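Long-range contact in alginate lyase, family PL7 (Zobellia galactanivorans, PDB 3ZPY), which cleaves the brown-algal polysaccharide alginate as a family PL7 lyase, the chain here being its catalytic domain: residues 98-103 with 242-247. Numbering follows the deposited sequence. Where two conformers were deposited one is given.
Sequences TMEWTV and NLSVTH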
loop_
_atom_site.group_PDB
_atom_site.type_symbol
_atom_site.label_atom_id
_atom_site.label_comp_id
_atom_site.label_asym_id
_atom_site.label_seq_id
_atom_site.Cartn_x
_atom_site.Cartn_y
_atom_site.Cartn_z
ATOM N N THR A 98 -3.499 -1.633 14.803
ATOM C CA THR A 98 -3.577 -0.243 14.184
ATOM C C THR A 98 -2.340 0.098 13.362
ATOM O O THR A 98 -1.214 -0.208 13.803
ATOM C CB THR A 98 -3.669 0.792 15.344
ATOM O OG1 THR A 98 -4.806 0.465 16.167
ATOM C CG2 THR A 98 -3.867 2.221 14.873
ATOM N N MET A 99 -2.578 0.723 12.204
ATOM C CA MET A 99 -1.492 1.334 11.499
ATOM C C MET A 99 -1.820 2.761 11.352
ATOM O O MET A 99 -2.903 3.118 10.908
ATOM C CB MET A 99 -1.287 0.695 10.122
ATOM C CG MET A 99 -0.191 1.395 9.341
ATOM S SD MET A 99 0.264 0.495 7.800
ATOM C CE MET A 99 -1.247 0.653 6.798
ATOM N N GLU A 100 -0.882 3.634 11.807
ATOM C CA GLU A 100 -1.025 5.105 11.582
ATOM C C GLU A 100 0.081 5.581 10.651
ATOM O O GLU A 100 1.229 5.156 10.750
ATOM C CB GLU A 100 -0.910 5.828 12.885
ATOM C CG GLU A 100 -2.092 5.564 13.805
ATOM C CD GLU A 100 -1.917 6.116 15.194
ATOM O OE1 GLU A 100 -1.102 5.481 15.897
ATOM O OE2 GLU A 100 -2.503 7.128 15.513
ATOM N N TRP A 101 -0.303 6.437 9.708
ATOM C CA TRP A 101 0.691 7.042 8.803
ATOM C C TRP A 101 0.162 8.302 8.255
ATOM O O TRP A 101 -1.049 8.473 8.060
ATOM C CB TRP A 101 1.065 6.051 7.673
ATOM C CG TRP A 101 0.080 5.703 6.607
ATOM C CD1 TRP A 101 0.282 5.977 5.244
ATOM C CD2 TRP A 101 -1.193 5.017 6.685
ATOM N NE1 TRP A 101 -0.751 5.515 4.510
ATOM C CE2 TRP A 101 -1.688 4.911 5.311
ATOM C CE3 TRP A 101 -1.929 4.447 7.706
ATOM C CZ2 TRP A 101 -2.921 4.257 5.029
ATOM C CZ3 TRP A 101 -3.136 3.814 7.417
ATOM C CH2 TRP A 101 -3.636 3.762 6.109
ATOM N N THR A 102 1.059 9.213 7.973
ATOM C CA THR A 102 0.706 10.503 7.422
ATOM C C THR A 102 1.093 10.408 5.969
ATOM O O THR A 102 2.248 10.081 5.632
ATOM C CB THR A 102 1.496 11.610 8.193
ATOM O OG1 THR A 102 1.056 11.589 9.547
ATOM C CG2 THR A 102 1.259 13.021 7.578
ATOM N N VAL A 103 0.177 10.773 5.144
ATOM C CA VAL A 103 0.375 10.433 3.659
ATOM C C VAL A 103 -0.037 11.620 2.798
ATOM O O VAL A 103 -0.940 12.415 3.140
ATOM C CB VAL A 103 -0.492 9.175 3.297
ATOM C CG1 VAL A 103 -2.021 9.472 3.293
ATOM C CG2 VAL A 103 -0.067 8.582 1.943
ATOM N N ASN A 242 5.680 9.630 9.716
ATOM C CA ASN A 242 4.996 9.390 10.962
ATOM C C ASN A 242 4.272 8.033 10.951
ATOM O O ASN A 242 3.043 7.974 11.263
ATOM C CB ASN A 242 3.952 10.531 11.245
ATOM C CG ASN A 242 4.582 11.847 11.389
ATOM O OD1 ASN A 242 5.774 11.957 11.572
ATOM N ND2 ASN A 242 3.778 12.865 11.088
ATOM N N LEU A 243 4.973 6.980 10.543
ATOM C CA LEU A 243 4.436 5.629 10.413
ATOM C C LEU A 243 4.631 4.904 11.742
ATOM O O LEU A 243 5.730 4.853 12.277
ATOM C CB LEU A 243 5.277 4.898 9.349
ATOM C CG LEU A 243 4.906 3.401 9.150
ATOM C CD1 LEU A 243 3.469 3.100 8.746
ATOM C CD2 LEU A 243 5.845 2.811 8.108
ATOM N N SER A 244 3.573 4.256 12.189
ATOM C CA SER A 244 3.720 3.279 13.262
ATOM C C SER A 244 2.633 2.253 13.211
ATOM O O SER A 244 1.530 2.527 12.734
ATOM C CB SER A 244 3.681 3.978 14.612
ATOM O OG SER A 244 2.401 4.466 14.867
ATOM N N VAL A 245 2.946 1.062 13.712
ATOM C CA VAL A 245 1.939 0.021 13.915
ATOM C C VAL A 245 1.875 -0.282 15.430
ATOM O O VAL A 245 2.917 -0.331 16.087
ATOM C CB VAL A 245 2.244 -1.231 13.087
ATOM C CG1 VAL A 245 1.423 -2.395 13.593
ATOM C CG2 VAL A 245 1.825 -0.990 11.665
ATOM N N THR A 246 0.638 -0.392 15.932
ATOM C CA THR A 246 0.401 -0.686 17.357
ATOM C C THR A 246 -0.490 -1.916 17.440
ATOM O O THR A 246 -1.484 -2.046 16.712
ATOM C CB THR A 246 -0.265 0.500 18.046
ATOM O OG1 THR A 246 0.502 1.639 17.806
ATOM C CG2 THR A 246 -0.395 0.245 19.514
ATOM N N HIS A 247 -0.113 -2.803 18.333
ATOM C CA HIS A 247 -0.912 -3.992 18.657
ATOM C C HIS A 247 -1.152 -4.037 20.132
ATOM O O HIS A 247 -0.149 -3.961 20.933
ATOM C CB HIS A 247 -0.229 -5.311 18.194
ATOM C CG HIS A 247 -0.049 -5.373 16.693
ATOM N ND1 HIS A 247 -1.135 -5.627 15.884
ATOM C CD2 HIS A 247 1.059 -5.164 15.861
ATOM C CE1 HIS A 247 -0.739 -5.671 14.607
ATOM N NE2 HIS A 247 0.611 -5.325 14.578
HETATM O O HOH W 1 -3.744 -0.949 18.339
HETATM O O HOH W 2 -0.101 2.997 15.419
HETATM O O HOH W 3 0.649 9.458 11.331
#
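Asn242 meets Thr102 where the chain turns a corner: its ND2 makes a weak hydrogen bond to Thr102 OG1 at 3.4 Å, an oxygen gripped more firmly by Asn183. With phi and psi both positive (54° and 49°), a conformation asparagine tolerates well, Asn242 lies at the corner from which the strand 243-247 runs on; a water bridges its carbonyl O to Thr102 OG1.

Leu243 suits the inward face. CG lies anti to the backbone N (chi1 176°), and CD1, carried beyond it, rests 4.0 Å from Trp101 CB and 4.1 Å from Met99 CG. Ser244 then points to the opposite, more polar face, paired with Glu100, and their backbones exchange two nearly straight bonds, Glu100 N to Ser244 O (2.8 Å) and Ser244 N to Glu100 O (2.9 Å). A water donates to Glu100 OE1 at 2.7 Å and is also hydrogen-bonded to Ser244 OG and Thr246 OG1, tying three polar side chains together.

Val245 returns to the apolar face at a non-hydrogen-bonded pair; in the conformer given, its CG2 lies 3.9 Å from Met99 CB. Thr246, beta-branched and polar, fits the wetter face beside Thr98; the two form a second hydrogen-bonded pair, with Thr98 N 2.8 Å from Thr246 O.

These antiparallel neighbours lie within one sheet of the beta-jelly-roll sandwich of PL7 lyases. Strand 182-189 flanks 98-103 on its other side and strand 58-63 flanks 235-247, while Phe217 and Val219 of strand 216-219, with Trp15 of strand 15-21, pack from the facing sheet against the side bearing Met99, Leu243 and Val245.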